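Local coordinates for HNH nuclease domain-containing protein (Streptomyces coelicolor, PDB 5ZMO) that binds phosphorothioated DNA through the sulfur-binding domain described here, one part of a type IV restriction enzyme that probably cuts DNA with a separate HNH nuclease domain, at residues R12-V16 against R83-W87; H28-L33 against P77-L81; L34-G38 against F156-L161; W50-R54 against L106-N110. All coordinates share one frame; numbering follows the deposited sequence.

Contact 1. Residues R12-V16 against R83-W87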
loop_
_atom_site.group_PDB
_atom_site.type_symbol
_atom_site.label_atom_id
_atom_site.label_comp_id
_atom_site.label_asym_id
_atom_site.label_seq_id
_atom_site.Cartn_x
_atom_site.Cartn_y
_atom_site.Cartn_z
ATOM N N ARG A 12 6.131 12.177 2.697
ATOM C CA ARG A 12 6.529 10.749 2.892
ATOM C C ARG A 12 6.177 9.880 1.689
ATOM O O ARG A 12 6.966 9.060 1.258
ATOM C CB ARG A 12 6.043 10.223 4.229
ATOM C CG ARG A 12 6.899 10.742 5.408
ATOM C CD ARG A 12 6.494 10.318 6.788
ATOM N NE ARG A 12 5.327 11.120 7.267
ATOM C CZ ARG A 12 4.082 10.701 7.379
ATOM N NH1 ARG A 12 3.125 11.539 7.866
ATOM N NH2 ARG A 12 3.735 9.444 7.119
ATOM N N VAL A 13 4.980 10.046 1.159
ATOM C CA VAL A 13 4.547 9.339 -0.036
ATOM C C VAL A 13 5.436 9.709 -1.221
ATOM O O VAL A 13 5.869 8.841 -1.957
ATOM C CB VAL A 13 3.075 9.656 -0.385
ATOM C CG1 VAL A 13 2.750 9.169 -1.805
ATOM C CG2 VAL A 13 2.162 9.054 0.663
ATOM N N GLY A 14 5.783 10.991 -1.381
ATOM C CA GLY A 14 6.650 11.414 -2.500
ATOM C C GLY A 14 8.116 10.941 -2.368
ATOM O O GLY A 14 8.822 10.852 -3.381
ATOM N N ASP A 15 8.563 10.656 -1.154
ATOM C CA ASP A 15 9.903 10.040 -0.918
ATOM C C ASP A 15 9.960 8.544 -1.218
ATOM O O ASP A 15 11.030 7.946 -1.114
ATOM C CB ASP A 15 10.348 10.224 0.540
ATOM C CG ASP A 15 10.690 11.681 0.900
ATOM O OD1 ASP A 15 10.823 12.544 -0.000
ATOM O OD2 ASP A 15 10.789 11.948 2.125
ATOM N N VAL A 16 8.831 7.906 -1.493
ATOM C CA VAL A 16 8.847 6.520 -1.950
ATOM C C VAL A 16 9.313 6.549 -3.412
ATOM O O VAL A 16 8.555 7.024 -4.299
ATOM C CB VAL A 16 7.476 5.815 -1.837
ATOM C CG1 VAL A 16 7.560 4.403 -2.446
ATOM C CG2 VAL A 16 7.054 5.706 -0.396
ATOM N N ARG A 83 9.391 0.866 7.004
ATOM C CA ARG A 83 10.654 1.635 6.843
ATOM C C ARG A 83 10.499 3.011 6.196
ATOM O O ARG A 83 11.259 3.938 6.508
ATOM C CB ARG A 83 11.737 0.828 6.089
ATOM C CG ARG A 83 12.976 0.455 6.892
ATOM C CD ARG A 83 14.238 0.276 6.029
ATOM N NE ARG A 83 15.408 -0.066 6.858
ATOM C CZ ARG A 83 15.658 -1.277 7.382
ATOM N NH1 ARG A 83 16.750 -1.458 8.133
ATOM N NH2 ARG A 83 14.835 -2.314 7.167
ATOM N N ASP A 84 9.503 3.175 5.308
ATOM C CA ASP A 84 9.192 4.461 4.711
ATOM C C ASP A 84 8.326 5.398 5.594
ATOM O O ASP A 84 7.928 6.461 5.110
ATOM C CB ASP A 84 8.425 4.257 3.389
ATOM C CG ASP A 84 9.261 3.608 2.317
ATOM O OD1 ASP A 84 10.376 4.108 2.011
ATOM O OD2 ASP A 84 8.771 2.624 1.734
ATOM N N ASP A 85 8.092 5.029 6.839
ATOM C CA ASP A 85 7.328 5.813 7.829
ATOM C C ASP A 85 5.901 5.999 7.365
ATOM O O ASP A 85 5.304 7.024 7.689
ATOM C CB ASP A 85 7.967 7.191 8.124
ATOM C CG ASP A 85 9.395 7.069 8.647
ATOM O OD1 ASP A 85 9.666 6.082 9.371
ATOM O OD2 ASP A 85 10.240 7.935 8.318
ATOM N N LEU A 86 5.371 5.020 6.634
ATOM C CA LEU A 86 3.999 5.106 6.073
ATOM C C LEU A 86 3.079 4.003 6.521
ATOM O O LEU A 86 1.919 3.897 6.052
ATOM C CB LEU A 86 4.130 5.113 4.551
ATOM C CG LEU A 86 4.617 6.405 3.945
ATOM C CD1 LEU A 86 5.102 6.218 2.506
ATOM C CD2 LEU A 86 3.446 7.417 4.038
ATOM N N TRP A 87 3.545 3.152 7.420
ATOM C CA TRP A 87 2.854 1.902 7.678
ATOM C C TRP A 87 3.163 1.325 9.045
ATOM O O TRP A 87 4.262 1.534 9.541
ATOM C CB TRP A 87 3.194 0.930 6.564
ATOM C CG TRP A 87 2.335 -0.233 6.323
ATOM C CD1 TRP A 87 2.682 -1.549 6.553
ATOM C CD2 TRP A 87 1.055 -0.281 5.700
ATOM N NE1 TRP A 87 1.700 -2.380 6.158
ATOM C CE2 TRP A 87 0.699 -1.647 5.577
ATOM C CE3 TRP A 87 0.172 0.696 5.188
ATOM C CZ2 TRP A 87 -0.504 -2.068 5.029
ATOM C CZ3 TRP A 87 -0.997 0.277 4.598
ATOM C CH2 TRP A 87 -1.333 -1.112 4.506
HETATM O O HOH W 1 8.800 7.857 2.785
HETATM O O HOH W 2 10.797 6.527 1.711
#
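A Schellman motif ends helix 70-83; D85, with positive phi, is its C-prime residue, and its carbonyl accepts a bond from R12 on helix 9-14. R12 NH2 donates to D85 O at 2.9 Å, a bent bond with an N-H...O angle of 135° and the acceptor 31° out of the guanidinium plane. The bend at chi3 (-78°) brings NH2 to D85 O, and CD touches D85 CB. The same NH2 has its salt bridge with D122, and NE donates to K7 O, which together fix the rotation of the guanidinium. L86 and R12 run alongside each other with opposite sense: L86 CD2 lies 3.8 Å from R12 CB, while CD1 lies 3.5 Å from V16 CG2. V13 CG2 touches L86 CD2 at 4.0 Å. With an alanine here instead of R12, D122 would probably lose this salt-bridge partner and D85 O this donor, and a gap is likely to open beside L86. Water 1 bridges R12 O and D84 O, 2.7 Å from R12 O. Beyond it, D84 OD2 forms a salt bridge with R29. What results is a Schellman helix terminus with its leucine packed against an N-terminal helix of the sulfur-binding domain.

Contact 2. Residues H28-L33 against P77-L81. With nucleotides of chain B.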
loop_
_atom_site.group_PDB
_atom_site.type_symbol
_atom_site.label_atom_id
_atom_site.label_comp_id
_atom_site.label_asym_id
_atom_site.label_seq_id
_atom_site.Cartn_x
_atom_site.Cartn_y
_atom_site.Cartn_z
ATOM N N HIS A 28 4.892 -2.145 -6.450
ATOM C CA HIS A 28 4.386 -2.801 -5.209
ATOM C C HIS A 28 3.935 -1.792 -4.160
ATOM O O HIS A 28 2.798 -1.813 -3.695
ATOM C CB HIS A 28 5.398 -3.717 -4.627
ATOM C CG HIS A 28 5.844 -4.802 -5.557
ATOM N ND1 HIS A 28 6.495 -4.530 -6.743
ATOM C CD2 HIS A 28 5.794 -6.143 -5.460
ATOM C CE1 HIS A 28 6.759 -5.662 -7.364
ATOM N NE2 HIS A 28 6.376 -6.660 -6.598
ATOM N N ARG A 29 4.820 -0.824 -3.836
ATOM C CA ARG A 29 4.498 0.198 -2.846
ATOM C C ARG A 29 3.425 1.142 -3.308
ATOM O O ARG A 29 2.513 1.416 -2.521
ATOM C CB ARG A 29 5.782 0.870 -2.301
ATOM C CG ARG A 29 6.434 -0.010 -1.240
ATOM C CD ARG A 29 7.728 0.652 -0.750
ATOM N NE ARG A 29 8.817 0.463 -1.681
ATOM C CZ ARG A 29 9.955 1.201 -1.662
ATOM N NH1 ARG A 29 10.903 0.993 -2.560
ATOM N NH2 ARG A 29 10.119 2.184 -0.785
ATOM N N PRO A 30 3.508 1.671 -4.560
ATOM C CA PRO A 30 2.458 2.472 -5.101
ATOM C C PRO A 30 1.081 1.812 -5.079
ATOM O O PRO A 30 0.086 2.505 -4.692
ATOM C CB PRO A 30 2.936 2.776 -6.543
ATOM C CG PRO A 30 4.466 2.834 -6.343
ATOM C CD PRO A 30 4.728 1.750 -5.399
ATOM N N VAL A 31 1.040 0.544 -5.395
ATOM C CA VAL A 31 -0.278 -0.173 -5.386
ATOM C C VAL A 31 -0.822 -0.294 -3.933
ATOM O O VAL A 31 -1.972 -0.003 -3.675
ATOM C CB VAL A 31 -0.180 -1.532 -6.067
ATOM C CG1 VAL A 31 -1.367 -2.457 -5.741
ATOM C CG2 VAL A 31 -0.023 -1.352 -7.556
ATOM N N LEU A 32 -0.022 -0.733 -2.990
ATOM C CA LEU A 32 -0.492 -0.827 -1.622
ATOM C C LEU A 32 -0.889 0.497 -1.029
ATOM O O LEU A 32 -1.997 0.598 -0.345
ATOM C CB LEU A 32 0.520 -1.579 -0.760
ATOM C CG LEU A 32 0.031 -1.907 0.642
ATOM C CD1 LEU A 32 -1.225 -2.697 0.659
ATOM C CD2 LEU A 32 1.137 -2.654 1.380
ATOM N N LEU A 33 -0.083 1.553 -1.292
ATOM C CA LEU A 33 -0.474 2.901 -0.825
ATOM C C LEU A 33 -1.789 3.362 -1.432
ATOM O O LEU A 33 -2.640 3.906 -0.716
ATOM C CB LEU A 33 0.579 3.985 -1.106
ATOM C CG LEU A 33 1.799 3.795 -0.218
ATOM C CD1 LEU A 33 2.978 4.574 -0.792
ATOM C CD2 LEU A 33 1.537 4.197 1.176
ATOM N N PRO A 77 5.720 -4.905 -0.001
ATOM C CA PRO A 77 5.357 -3.537 0.513
ATOM C C PRO A 77 4.666 -3.598 1.874
ATOM O O PRO A 77 4.756 -2.649 2.632
ATOM C CB PRO A 77 4.422 -2.968 -0.567
ATOM C CG PRO A 77 3.858 -4.202 -1.219
ATOM C CD PRO A 77 4.989 -5.241 -1.235
ATOM N N PHE A 78 3.981 -4.699 2.168
ATOM C CA PHE A 78 3.290 -4.902 3.450
ATOM C C PHE A 78 4.235 -4.737 4.607
ATOM O O PHE A 78 3.845 -4.271 5.670
ATOM C CB PHE A 78 2.616 -6.254 3.468
ATOM C CG PHE A 78 1.745 -6.497 4.640
ATOM C CD1 PHE A 78 0.426 -6.054 4.629
ATOM C CD2 PHE A 78 2.229 -7.158 5.755
ATOM C CE1 PHE A 78 -0.403 -6.323 5.710
ATOM C CE2 PHE A 78 1.430 -7.407 6.828
ATOM C CZ PHE A 78 0.088 -6.963 6.818
ATOM N N TRP A 79 5.480 -5.123 4.384
ATOM C CA TRP A 79 6.567 -4.872 5.342
ATOM C C TRP A 79 7.420 -3.668 5.092
ATOM O O TRP A 79 7.678 -2.882 6.012
ATOM C CB TRP A 79 7.486 -6.117 5.323
ATOM C CG TRP A 79 8.571 -6.090 6.419
ATOM C CD1 TRP A 79 9.920 -5.946 6.205
ATOM C CD2 TRP A 79 8.412 -6.348 7.800
ATOM N NE1 TRP A 79 10.580 -5.976 7.398
ATOM C CE2 TRP A 79 9.709 -6.281 8.387
ATOM C CE3 TRP A 79 7.325 -6.599 8.616
ATOM C CZ2 TRP A 79 9.914 -6.445 9.732
ATOM C CZ3 TRP A 79 7.543 -6.774 9.979
ATOM C CH2 TRP A 79 8.824 -6.696 10.503
ATOM N N ALA A 80 7.793 -3.424 3.844
ATOM C CA ALA A 80 8.738 -2.366 3.483
ATOM C C ALA A 80 8.227 -0.974 3.714
ATOM O O ALA A 80 9.006 -0.082 3.986
ATOM C CB ALA A 80 9.180 -2.486 2.062
ATOM N N LEU A 81 6.919 -0.764 3.590
ATOM C CA LEU A 81 6.364 0.538 3.932
ATOM C C LEU A 81 6.585 1.012 5.410
ATOM O O LEU A 81 6.533 2.235 5.717
ATOM C CB LEU A 81 4.880 0.552 3.610
ATOM C CG LEU A 81 4.255 1.051 2.306
ATOM C CD1 LEU A 81 5.053 1.946 1.375
ATOM C CD2 LEU A 81 3.227 0.196 1.682
ATOM P P DG B 3 13.537 -2.187 2.339
ATOM O OP1 DG B 3 13.351 -0.812 2.830
ATOM O OP2 DG B 3 13.362 -3.328 3.237
ATOM O "O5'" DG B 3 12.607 -2.305 1.060
ATOM C "C5'" DG B 3 12.651 -1.329 -0.034
ATOM C "C4'" DG B 3 12.588 -2.074 -1.350
ATOM O "O4'" DG B 3 13.853 -2.743 -1.598
ATOM C "C3'" DG B 3 11.539 -3.196 -1.399
ATOM O "O3'" DG B 3 11.151 -3.361 -2.765
ATOM C "C2'" DG B 3 12.346 -4.433 -1.051
ATOM C "C1'" DG B 3 13.616 -4.148 -1.815
ATOM N N9 DG B 3 14.805 -4.879 -1.375
ATOM C C8 DG B 3 15.118 -5.288 -0.104
ATOM N N7 DG B 3 16.294 -5.866 -0.030
ATOM C C5 DG B 3 16.783 -5.825 -1.326
ATOM C C6 DG B 3 17.996 -6.337 -1.870
ATOM O O6 DG B 3 18.931 -6.883 -1.273
ATOM N N1 DG B 3 18.093 -6.085 -3.232
ATOM C C2 DG B 3 17.115 -5.482 -3.995
ATOM N N2 DG B 3 17.402 -5.290 -5.290
ATOM N N3 DG B 3 15.992 -4.990 -3.496
ATOM C C4 DG B 3 15.884 -5.215 -2.170
#
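P77 and L81 pack on R29 and L32 where the segments 28-33 and 77-81, parts of helices 28-41 and 70-83, cross at -90° in the hydrophobic core of the sulfur-binding domain, their axes 9.4 Å apart. The tight part lies around the two leucines. L32 has CG anti to the backbone N (chi1 -172°), which sends CD2 across to L81 CD2 at 3.5 Å and to the backbone of P77 and F78. L81 forks between two neighbours: CD2 meets L32, whereas CD1 rests on the aliphatic part of R29, 3.5 Å from CG, and is flanked by L33 CD1. The proline ring packs at the start of helix 28-41, with CB 3.6 Å from R29 CG and CD meeting H28 CB. On this side the side-chain contacts are largely between carbons; L33 also touches helix 130-144, and L32 helix 50-63.

Toward the DNA the packing is looser. R29 CD and A80 CB stand 4.5 Å apart, and the guanidinium continues past them to a backbone phosphate, with NH2 in a salt bridge to D84. P77 and A80 also pack on a modified base. The nucleotide DG3 of chain B covers the outer end of the contact: its C5' sits over one guanidinium face of R29, and its O5' lies 3.6 Å from A80 CB.

Contact 3. Residues L34-G38 against F156-L161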
loop_
_atom_site.group_PDB
_atom_site.type_symbol
_atom_site.label_atom_id
_atom_site.label_comp_id
_atom_site.label_asym_id
_atom_site.label_seq_id
_atom_site.Cartn_x
_atom_site.Cartn_y
_atom_site.Cartn_z
ATOM N N LEU A 34 -1.926 3.259 -2.752
ATOM C CA LEU A 34 -3.247 3.652 -3.368
ATOM C C LEU A 34 -4.452 2.905 -2.798
ATOM O O LEU A 34 -5.534 3.497 -2.539
ATOM C CB LEU A 34 -3.174 3.486 -4.882
ATOM C CG LEU A 34 -2.482 4.560 -5.705
ATOM C CD1 LEU A 34 -2.363 4.098 -7.151
ATOM C CD2 LEU A 34 -3.297 5.826 -5.666
ATOM N N TRP A 35 -4.271 1.623 -2.538
ATOM C CA TRP A 35 -5.322 0.787 -1.983
ATOM C C TRP A 35 -5.633 1.298 -0.599
ATOM O O TRP A 35 -6.817 1.487 -0.241
ATOM C CB TRP A 35 -4.930 -0.671 -1.966
ATOM C CG TRP A 35 -5.936 -1.533 -1.327
ATOM C CD1 TRP A 35 -7.107 -2.021 -1.881
ATOM C CD2 TRP A 35 -5.910 -2.019 0.025
ATOM N NE1 TRP A 35 -7.781 -2.765 -0.971
ATOM C CE2 TRP A 35 -7.098 -2.777 0.210
ATOM C CE3 TRP A 35 -5.023 -1.862 1.104
ATOM C CZ2 TRP A 35 -7.389 -3.405 1.406
ATOM C CZ3 TRP A 35 -5.323 -2.507 2.309
ATOM C CH2 TRP A 35 -6.499 -3.237 2.442
ATOM N N ALA A 36 -4.576 1.519 0.196
ATOM C CA ALA A 36 -4.797 2.011 1.590
ATOM C C ALA A 36 -5.495 3.392 1.664
ATOM O O ALA A 36 -6.310 3.651 2.548
ATOM C CB ALA A 36 -3.499 2.051 2.355
ATOM N N ILE A 37 -5.229 4.272 0.686
ATOM C CA ILE A 37 -5.897 5.572 0.647
ATOM C C ILE A 37 -7.351 5.347 0.355
ATOM O O ILE A 37 -8.253 5.975 0.966
ATOM C CB ILE A 37 -5.222 6.548 -0.337
ATOM C CG1 ILE A 37 -3.836 6.941 0.174
ATOM C CG2 ILE A 37 -6.115 7.768 -0.531
ATOM C CD1 ILE A 37 -2.924 7.520 -0.909
ATOM N N GLY A 38 -7.626 4.513 -0.638
ATOM C CA GLY A 38 -9.037 4.128 -0.931
ATOM C C GLY A 38 -9.769 3.514 0.255
ATOM O O GLY A 38 -10.965 3.857 0.547
ATOM N N PHE A 156 -9.660 0.559 -7.114
ATOM C CA PHE A 156 -8.992 1.085 -5.907
ATOM C C PHE A 156 -9.924 1.883 -4.978
ATOM O O PHE A 156 -9.487 2.377 -3.964
ATOM C CB PHE A 156 -7.775 1.923 -6.288
ATOM C CG PHE A 156 -6.592 1.106 -6.683
ATOM C CD1 PHE A 156 -6.502 0.574 -7.947
ATOM C CD2 PHE A 156 -5.585 0.776 -5.763
ATOM C CE1 PHE A 156 -5.422 -0.189 -8.331
ATOM C CE2 PHE A 156 -4.506 0.001 -6.155
ATOM C CZ PHE A 156 -4.424 -0.501 -7.423
ATOM N N GLY A 157 -11.203 2.050 -5.328
ATOM C CA GLY A 157 -12.119 2.865 -4.582
ATOM C C GLY A 157 -11.925 4.358 -4.594
ATOM O O GLY A 157 -12.211 5.020 -3.633
ATOM N N LEU A 158 -11.404 4.900 -5.698
ATOM C CA LEU A 158 -11.003 6.264 -5.774
ATOM C C LEU A 158 -11.816 7.049 -6.827
ATOM O O LEU A 158 -11.526 8.201 -7.069
ATOM C CB LEU A 158 -9.525 6.300 -6.142
ATOM C CG LEU A 158 -8.563 5.609 -5.163
ATOM C CD1 LEU A 158 -7.193 5.648 -5.784
ATOM C CD2 LEU A 158 -8.502 6.328 -3.857
ATOM N N HIS A 159 -12.816 6.425 -7.429
ATOM C CA HIS A 159 -13.598 7.087 -8.481
ATOM C C HIS A 159 -14.322 8.365 -7.984
ATOM O O HIS A 159 -14.208 9.451 -8.572
ATOM C CB HIS A 159 -14.596 6.119 -9.100
ATOM C CG HIS A 159 -15.305 6.684 -10.300
ATOM N ND1 HIS A 159 -14.814 6.552 -11.585
ATOM C CD2 HIS A 159 -16.444 7.404 -10.405
ATOM C CE1 HIS A 159 -15.641 7.143 -12.430
ATOM N NE2 HIS A 159 -16.633 7.675 -11.738
ATOM N N GLU A 160 -15.038 8.249 -6.882
ATOM C CA GLU A 160 -15.750 9.417 -6.314
ATOM C C GLU A 160 -14.731 10.464 -5.808
ATOM O O GLU A 160 -14.865 11.668 -6.082
ATOM C CB GLU A 160 -16.731 8.962 -5.215
ATOM C CG GLU A 160 -18.057 8.375 -5.755
ATOM C CD GLU A 160 -17.900 7.195 -6.740
ATOM O OE1 GLU A 160 -17.249 6.178 -6.381
ATOM O OE2 GLU A 160 -18.424 7.269 -7.882
ATOM N N LEU A 161 -13.664 9.995 -5.152
ATOM C CA LEU A 161 -12.650 10.875 -4.604
ATOM C C LEU A 161 -12.070 11.764 -5.680
ATOM O O LEU A 161 -11.973 12.965 -5.471
ATOM C CB LEU A 161 -11.533 10.073 -3.895
ATOM C CG LEU A 161 -10.344 10.844 -3.304
ATOM C CD1 LEU A 161 -10.753 11.574 -2.041
ATOM C CD2 LEU A 161 -9.187 9.906 -2.985
HETATM O O HOH W 3 -9.188 0.698 -1.652
HETATM O O HOH W 4 -12.961 4.284 -1.322
#
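Apolar contacts between the ring of F156 and L34 make up much of this junction, in which the turn after helix 152-155 is laid along helix 28-41. L34 CB lies 3.7 Å from F156 CD2, and W35 N lies at the ring edge, near its plane. F156 CG is anti to its carbonyl carbon (chi1 -77°), and this brings CD2 up against the backbone of helix 28-41. L158 spreads its two methyls: CD1 meets L34 CD2 at 3.9 Å and CD2 reaches G38 CA at 3.7 Å. L161 CD2 comes more distantly to I37 CG2 and also touches helix 130-144.

The polar contacts involve backbone only. G38 CA points its hydrogen at F156 O, a CA-H...O contact of 3.5 Å with an angle of 162° at the hydrogen. Water 3 bridges W35 O and F156 O, 2.9 Å from each, and water 4 joins G38 O to G157 O.

G38 allows this closeness, since there is no room for a CB beside F156 O. G157 instead has positive phi and ends helix 152-155 in a Schellman motif. The chemistry therefore implies a seam held by apolar side chains and bridging water, its two chain segments close enough at G38 for backbone to meet backbone.

Contact 4. Residues W50-R54 against L106-N110. With nucleotides of chain C.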
loop_
_atom_site.group_PDB
_atom_site.type_symbol
_atom_site.label_atom_id
_atom_site.label_comp_id
_atom_site.label_asym_id
_atom_site.label_seq_id
_atom_site.Cartn_x
_atom_site.Cartn_y
_atom_site.Cartn_z
ATOM N N TRP A 50 -3.288 -9.159 7.628
ATOM C CA TRP A 50 -2.598 -9.652 6.439
ATOM C C TRP A 50 -3.484 -10.437 5.464
ATOM O O TRP A 50 -3.448 -10.176 4.246
ATOM C CB TRP A 50 -1.387 -10.487 6.830
ATOM C CG TRP A 50 -0.883 -11.396 5.832
ATOM C CD1 TRP A 50 -0.950 -12.787 5.833
ATOM C CD2 TRP A 50 -0.285 -11.041 4.564
ATOM N NE1 TRP A 50 -0.401 -13.282 4.701
ATOM C CE2 TRP A 50 0.054 -12.245 3.917
ATOM C CE3 TRP A 50 0.081 -9.822 3.977
ATOM C CZ2 TRP A 50 0.678 -12.275 2.671
ATOM C CZ3 TRP A 50 0.681 -9.848 2.673
ATOM C CH2 TRP A 50 0.972 -11.076 2.055
ATOM N N SER A 51 -4.242 -11.409 5.967
ATOM C CA SER A 51 -5.053 -12.238 5.115
ATOM C C SER A 51 -6.083 -11.414 4.308
ATOM O O SER A 51 -6.221 -11.582 3.062
ATOM C CB SER A 51 -5.693 -13.358 5.946
ATOM O OG SER A 51 -6.549 -12.781 6.941
ATOM N N THR A 52 -6.730 -10.440 4.956
ATOM C CA THR A 52 -7.702 -9.616 4.247
ATOM C C THR A 52 -6.998 -8.736 3.213
ATOM O O THR A 52 -7.486 -8.560 2.117
ATOM C CB THR A 52 -8.368 -8.651 5.223
ATOM O OG1 THR A 52 -8.882 -9.432 6.289
ATOM C CG2 THR A 52 -9.455 -7.863 4.526
ATOM N N THR A 53 -5.820 -8.269 3.574
ATOM C CA THR A 53 -5.111 -7.273 2.769
ATOM C C THR A 53 -4.566 -8.025 1.543
ATOM O O THR A 53 -4.684 -7.539 0.427
ATOM C CB THR A 53 -3.953 -6.609 3.548
ATOM O OG1 THR A 53 -4.489 -5.924 4.683
ATOM C CG2 THR A 53 -3.184 -5.638 2.673
ATOM N N ARG A 54 -3.916 -9.158 1.783
ATOM C CA ARG A 54 -3.426 -10.065 0.734
ATOM C C ARG A 54 -4.517 -10.364 -0.267
ATOM O O ARG A 54 -4.331 -10.180 -1.472
ATOM C CB ARG A 54 -2.883 -11.326 1.322
ATOM C CG ARG A 54 -2.576 -12.445 0.357
ATOM C CD ARG A 54 -2.491 -13.733 1.150
ATOM N NE ARG A 54 -3.857 -14.142 1.576
ATOM C CZ ARG A 54 -4.110 -15.051 2.513
ATOM N NH1 ARG A 54 -3.127 -15.634 3.202
ATOM N NH2 ARG A 54 -5.375 -15.306 2.834
ATOM N N LEU A 106 6.773 -15.607 4.429
ATOM C CA LEU A 106 5.360 -15.760 4.109
ATOM C C LEU A 106 4.690 -16.729 5.087
ATOM O O LEU A 106 3.528 -16.536 5.469
ATOM C CB LEU A 106 5.153 -16.237 2.672
ATOM C CG LEU A 106 3.708 -16.360 2.199
ATOM C CD1 LEU A 106 3.051 -15.007 2.325
ATOM C CD2 LEU A 106 3.623 -16.683 0.723
ATOM N N GLU A 107 5.419 -17.771 5.509
ATOM C CA GLU A 107 4.823 -18.736 6.451
ATOM C C GLU A 107 4.408 -18.083 7.801
ATOM O O GLU A 107 3.311 -18.368 8.348
ATOM C CB GLU A 107 5.780 -19.880 6.702
ATOM C CG GLU A 107 5.387 -20.808 7.855
ATOM C CD GLU A 107 6.556 -21.654 8.295
ATOM O OE1 GLU A 107 7.196 -21.315 9.324
ATOM O OE2 GLU A 107 6.858 -22.633 7.581
ATOM N N SER A 108 5.274 -17.198 8.315
ATOM C CA SER A 108 5.016 -16.496 9.591
ATOM C C SER A 108 3.974 -15.410 9.428
ATOM O O SER A 108 3.212 -15.180 10.360
ATOM C CB SER A 108 6.283 -15.954 10.273
ATOM O OG SER A 108 6.889 -14.767 9.688
ATOM N N LEU A 109 3.917 -14.757 8.261
ATOM C CA LEU A 109 2.773 -13.816 7.971
ATOM C C LEU A 109 1.466 -14.553 7.984
ATOM O O LEU A 109 0.441 -14.066 8.537
ATOM C CB LEU A 109 2.927 -13.087 6.601
ATOM C CG LEU A 109 3.831 -11.918 6.408
ATOM C CD1 LEU A 109 3.866 -11.530 4.943
ATOM C CD2 LEU A 109 3.381 -10.738 7.262
ATOM N N ASN A 110 1.438 -15.732 7.345
ATOM C CA ASN A 110 0.187 -16.482 7.280
ATOM C C ASN A 110 -0.205 -16.976 8.673
ATOM O O ASN A 110 -1.374 -16.912 9.056
ATOM C CB ASN A 110 0.279 -17.646 6.247
ATOM C CG ASN A 110 0.107 -17.175 4.767
ATOM O OD1 ASN A 110 -0.421 -16.092 4.435
ATOM N ND2 ASN A 110 0.538 -18.019 3.871
ATOM P P DC C 2 9.004 -18.074 2.948
ATOM O OP1 DC C 2 7.816 -18.693 3.629
ATOM O OP2 DC C 2 9.024 -16.630 2.818
ATOM O "O5'" DC C 2 10.444 -18.619 3.433
ATOM C "C5'" DC C 2 10.704 -20.044 3.681
ATOM C "C4'" DC C 2 12.169 -20.459 3.658
ATOM O "O4'" DC C 2 12.648 -20.829 2.334
ATOM C "C3'" DC C 2 13.223 -19.502 4.203
ATOM O "O3'" DC C 2 14.313 -20.232 4.781
ATOM C "C2'" DC C 2 13.819 -18.879 2.953
ATOM C "C1'" DC C 2 13.750 -19.994 1.923
ATOM N N1 DC C 2 13.436 -19.520 0.559
ATOM C C2 DC C 2 14.308 -19.752 -0.523
ATOM O O2 DC C 2 15.429 -20.266 -0.310
ATOM N N3 DC C 2 13.918 -19.379 -1.768
ATOM C C4 DC C 2 12.700 -18.849 -1.958
ATOM N N4 DC C 2 12.351 -18.487 -3.191
ATOM C C5 DC C 2 11.807 -18.607 -0.879
ATOM C C6 DC C 2 12.203 -18.966 0.345
#
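N110 OD1 is gripped by two donors from helix 50-63. The indole NE1 of W50 gives the stronger bond, 2.8 Å to N110 OD1 and nearly straight at 166°, with the oxygen in the ring plane. From the carbonyl side the donor sits tilted off the amide plane. R54 NH1 adds a weak bond of 3.0 Å to N110 OD1, bent to 121°, its guanidinium turned steeply against the amide.

The indole is also sandwiched. L109 CD1 stands over the six-membered ring in a CH-pi contact, 3.9 Å from its centroid and nearly on the ring normal, while R54 CB lies over the opposite face. On the benzo ring, W50 CZ2 meets L106 CD1 at 3.6 Å. With CG anti to the backbone N (chi1 160°), W50 directs its ring toward helix 106-112, and F78 of helix 70-83 meets it edge-to-face. A leucine in place of W50 would probably leave N110 OD1 with just the weak arginine bond and L109 without its aromatic face.

The other end of helix 106-112 holds DNA. L106 N donates to OP2 of DC2 of chain C at 3.0 Å, and E107 N donates to OP1 of the same phosphate. Successive backbone amides at a helix N terminus, gripping one phosphate, are typical of helix N-terminal anion binding, here at the DNA-contacting edge of the sulfur-binding domain.

In the fold
From the N terminus, helix 9-14 comes first, and contact 1 closes a long loop by bringing it to the turn after helix 70-83. Helix 28-41 follows and serves twice: its first half meets helix 70-83 in contact 2, which lies within the loop of contact 1, and its second half meets the chain's C-terminal turn in contact 3. Helix 50-63 then joins helix 106-112 in contact 4, whose loop falls within that of contact 3. Contacts 3 and 4 each cross contacts 1 and 2. D84 and R29 bridge contacts 1 and 2, F78 and W50 link 2 with 4, and W35 on T53 links 3 with 4, tying the helices into one domain.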